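Long-range contact in Bacint_00347 (Bacteroides intestinalis DSM 17393, PDB 5MUM), which is a beta-propeller glycoside hydrolase that probably acts as a rhamnosidase, removing rhamnose from glycans: residues Q301-W306 / N314-D319. Sequence-based numbering, arbitrary orientation. Where two conformers were deposited one is given.
Sequences QYRIVW and NRQVSD
S318 and Q301 meet where edge strand 312-316 of a four-stranded propeller blade gives way to loop beside strand 301-307. With chi1 at 59°, S318 OG reaches the neighbouring strand: it donates to an in-plane lone pair of Q301 OE1 (2.7 Å) and accepts from Y302 N (2.8 Å). A short side chain that both donates and accepts suits this place: as acceptor it stands in for a backbone carbonyl opposite Y302 N, and as donor it reaches the Q301 amide. The flat amides of Q301 and Q316 stack, planes 7° apart. Just before S318, V317 N makes a nearly straight bond to Y302 O (2.8 Å, 179°), and I304 and R315 form an antiparallel hydrogen-bonded pair. From the same pair, R315 CB meets the edge of the W306 ring at CZ3 (3.8 Å), while the extended arginine carries its guanidinium on to the V369 and G372 carbonyls. A water accepts from R303 NH1 and donates to N314 OD1; R303 NH2 bonds W292 O and salt-bridges D294. The S318 hydroxyl thus prolongs the pairing past the last backbone bond, and R315 ties this edge strand to the next blade, at the loop between strands 362-366 and 375-378.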
loop_
_atom_site.group_PDB
_atom_site.type_symbol
_atom_site.label_atom_id
_atom_site.label_comp_id
_atom_site.label_asym_id
_atom_site.label_seq_id
_atom_site.Cartn_x
_atom_site.Cartn_y
_atom_site.Cartn_z
ATOM N N GLN A 301 -0.193 18.293 7.579
ATOM C CA GLN A 301 0.521 17.572 8.621
ATOM C C GLN A 301 0.139 16.121 8.539
ATOM O O GLN A 301 -1.040 15.775 8.291
ATOM C CB GLN A 301 0.118 18.085 9.993
ATOM C CG GLN A 301 0.338 19.553 10.223
ATOM C CD GLN A 301 1.819 19.905 10.453
ATOM O OE1 GLN A 301 2.710 19.031 10.524
ATOM N NE2 GLN A 301 2.079 21.205 10.572
ATOM N N TYR A 302 1.116 15.283 8.759
ATOM C CA TYR A 302 0.888 13.862 8.880
ATOM C C TYR A 302 0.028 13.543 10.085
ATOM O O TYR A 302 0.121 14.194 11.139
ATOM C CB TYR A 302 2.185 13.124 9.031
ATOM C CG TYR A 302 3.013 12.982 7.785
ATOM C CD1 TYR A 302 2.636 12.110 6.785
ATOM C CD2 TYR A 302 4.190 13.697 7.616
ATOM C CE1 TYR A 302 3.385 11.944 5.649
ATOM C CE2 TYR A 302 4.941 13.559 6.466
ATOM C CZ TYR A 302 4.566 12.647 5.509
ATOM O OH TYR A 302 5.342 12.461 4.393
ATOM N N ARG A 303 -0.824 12.537 9.895
ATOM C CA ARG A 303 -1.826 12.145 10.865
ATOM C C ARG A 303 -1.870 10.651 11.014
ATOM O O ARG A 303 -1.499 9.892 10.094
ATOM C CB ARG A 303 -3.236 12.532 10.417
ATOM C CG ARG A 303 -3.386 13.914 9.870
ATOM C CD ARG A 303 -3.316 14.954 10.949
ATOM N NE ARG A 303 -3.316 16.267 10.318
ATOM C CZ ARG A 303 -3.793 17.370 10.869
ATOM N NH1 ARG A 303 -4.381 17.350 12.060
ATOM N NH2 ARG A 303 -3.689 18.498 10.218
ATOM N N ILE A 304 -2.413 10.238 12.145
ATOM C CA ILE A 304 -2.699 8.848 12.385
ATOM C C ILE A 304 -4.117 8.820 12.913
ATOM O O ILE A 304 -4.506 9.680 13.700
ATOM C CB ILE A 304 -1.660 8.225 13.314
ATOM C CG1 ILE A 304 -1.815 6.716 13.322
ATOM C CG2 ILE A 304 -1.713 8.807 14.718
ATOM C CD1 ILE A 304 -0.745 6.072 14.154
ATOM N N VAL A 305 -4.906 7.889 12.387
ATOM C CA VAL A 305 -6.316 7.761 12.731
ATOM C C VAL A 305 -6.446 6.315 13.133
ATOM O O VAL A 305 -5.998 5.441 12.391
ATOM C CB VAL A 305 -7.205 8.061 11.538
ATOM C CG1 VAL A 305 -8.682 7.846 11.885
ATOM C CG2 VAL A 305 -6.966 9.466 11.055
ATOM N N TRP A 306 -6.991 6.039 14.306
ATOM C CA TRP A 306 -7.021 4.646 14.755
ATOM C C TRP A 306 -8.243 4.379 15.616
ATOM O O TRP A 306 -8.845 5.308 16.153
ATOM C CB TRP A 306 -5.730 4.242 15.465
ATOM C CG TRP A 306 -5.585 4.769 16.871
ATOM C CD1 TRP A 306 -5.710 4.051 18.020
ATOM C CD2 TRP A 306 -5.260 6.119 17.278
ATOM N NE1 TRP A 306 -5.493 4.853 19.110
ATOM C CE2 TRP A 306 -5.220 6.127 18.689
ATOM C CE3 TRP A 306 -4.977 7.305 16.589
ATOM C CZ2 TRP A 306 -4.910 7.270 19.428
ATOM C CZ3 TRP A 306 -4.670 8.442 17.323
ATOM C CH2 TRP A 306 -4.676 8.428 18.721
ATOM N N ASN A 314 -7.809 10.524 16.330
ATOM C CA ASN A 314 -6.835 10.997 15.387
ATOM C C ASN A 314 -5.809 11.885 16.101
ATOM O O ASN A 314 -6.114 12.529 17.098
ATOM C CB ASN A 314 -7.468 11.671 14.175
ATOM C CG ASN A 314 -8.150 12.983 14.488
ATOM O OD1 ASN A 314 -7.537 14.045 14.418
ATOM N ND2 ASN A 314 -9.436 12.921 14.798
ATOM N N ARG A 315 -4.595 11.893 15.573
ATOM C CA ARG A 315 -3.532 12.646 16.159
ATOM C C ARG A 315 -2.571 13.103 15.055
ATOM O O ARG A 315 -2.324 12.394 14.069
ATOM C CB ARG A 315 -2.810 11.774 17.157
ATOM C CG ARG A 315 -1.716 12.469 17.907
ATOM C CD ARG A 315 -1.065 11.521 18.890
ATOM N NE ARG A 315 -0.017 12.242 19.585
ATOM C CZ ARG A 315 0.950 11.712 20.315
ATOM N NH1 ARG A 315 1.057 10.400 20.511
ATOM N NH2 ARG A 315 1.824 12.538 20.863
ATOM N N GLN A 316 -2.020 14.279 15.272
ATOM C CA GLN A 316 -1.032 14.854 14.399
ATOM C C GLN A 316 0.288 14.193 14.747
ATOM O O GLN A 316 0.673 14.078 15.931
ATOM C CB GLN A 316 -0.994 16.381 14.574
ATOM C CG GLN A 316 -0.105 17.056 13.543
ATOM C CD GLN A 316 -0.101 18.560 13.603
ATOM O OE1 GLN A 316 0.982 19.194 13.629
ATOM N NE2 GLN A 316 -1.275 19.154 13.563
ATOM N N VAL A 317 0.999 13.759 13.725
ATOM C CA VAL A 317 2.261 13.045 13.924
ATOM C C VAL A 317 3.428 13.992 13.748
ATOM O O VAL A 317 4.412 13.909 14.493
ATOM C CB VAL A 317 2.356 11.893 12.918
ATOM C CG1 VAL A 317 3.679 11.130 13.008
ATOM C CG2 VAL A 317 1.172 10.972 13.111
ATOM N N SER A 318 3.330 14.846 12.731
ATOM C CA SER A 318 4.400 15.722 12.340
ATOM C C SER A 318 4.287 17.116 12.964
ATOM O O SER A 318 3.289 17.458 13.591
ATOM C CB SER A 318 4.403 15.855 10.818
ATOM O OG SER A 318 3.181 16.375 10.325
ATOM N N ASP A 319 5.335 17.907 12.782
ATOM C CA ASP A 319 5.362 19.285 13.285
ATOM C C ASP A 319 5.991 20.137 12.180
ATOM O O ASP A 319 7.055 20.786 12.351
ATOM C CB ASP A 319 6.145 19.306 14.598
ATOM C CG ASP A 319 6.269 20.687 15.211
ATOM O OD1 ASP A 319 5.339 21.530 15.129
ATOM O OD2 ASP A 319 7.340 20.913 15.802
HETATM O O HOH W 1 -5.074 15.250 13.908
#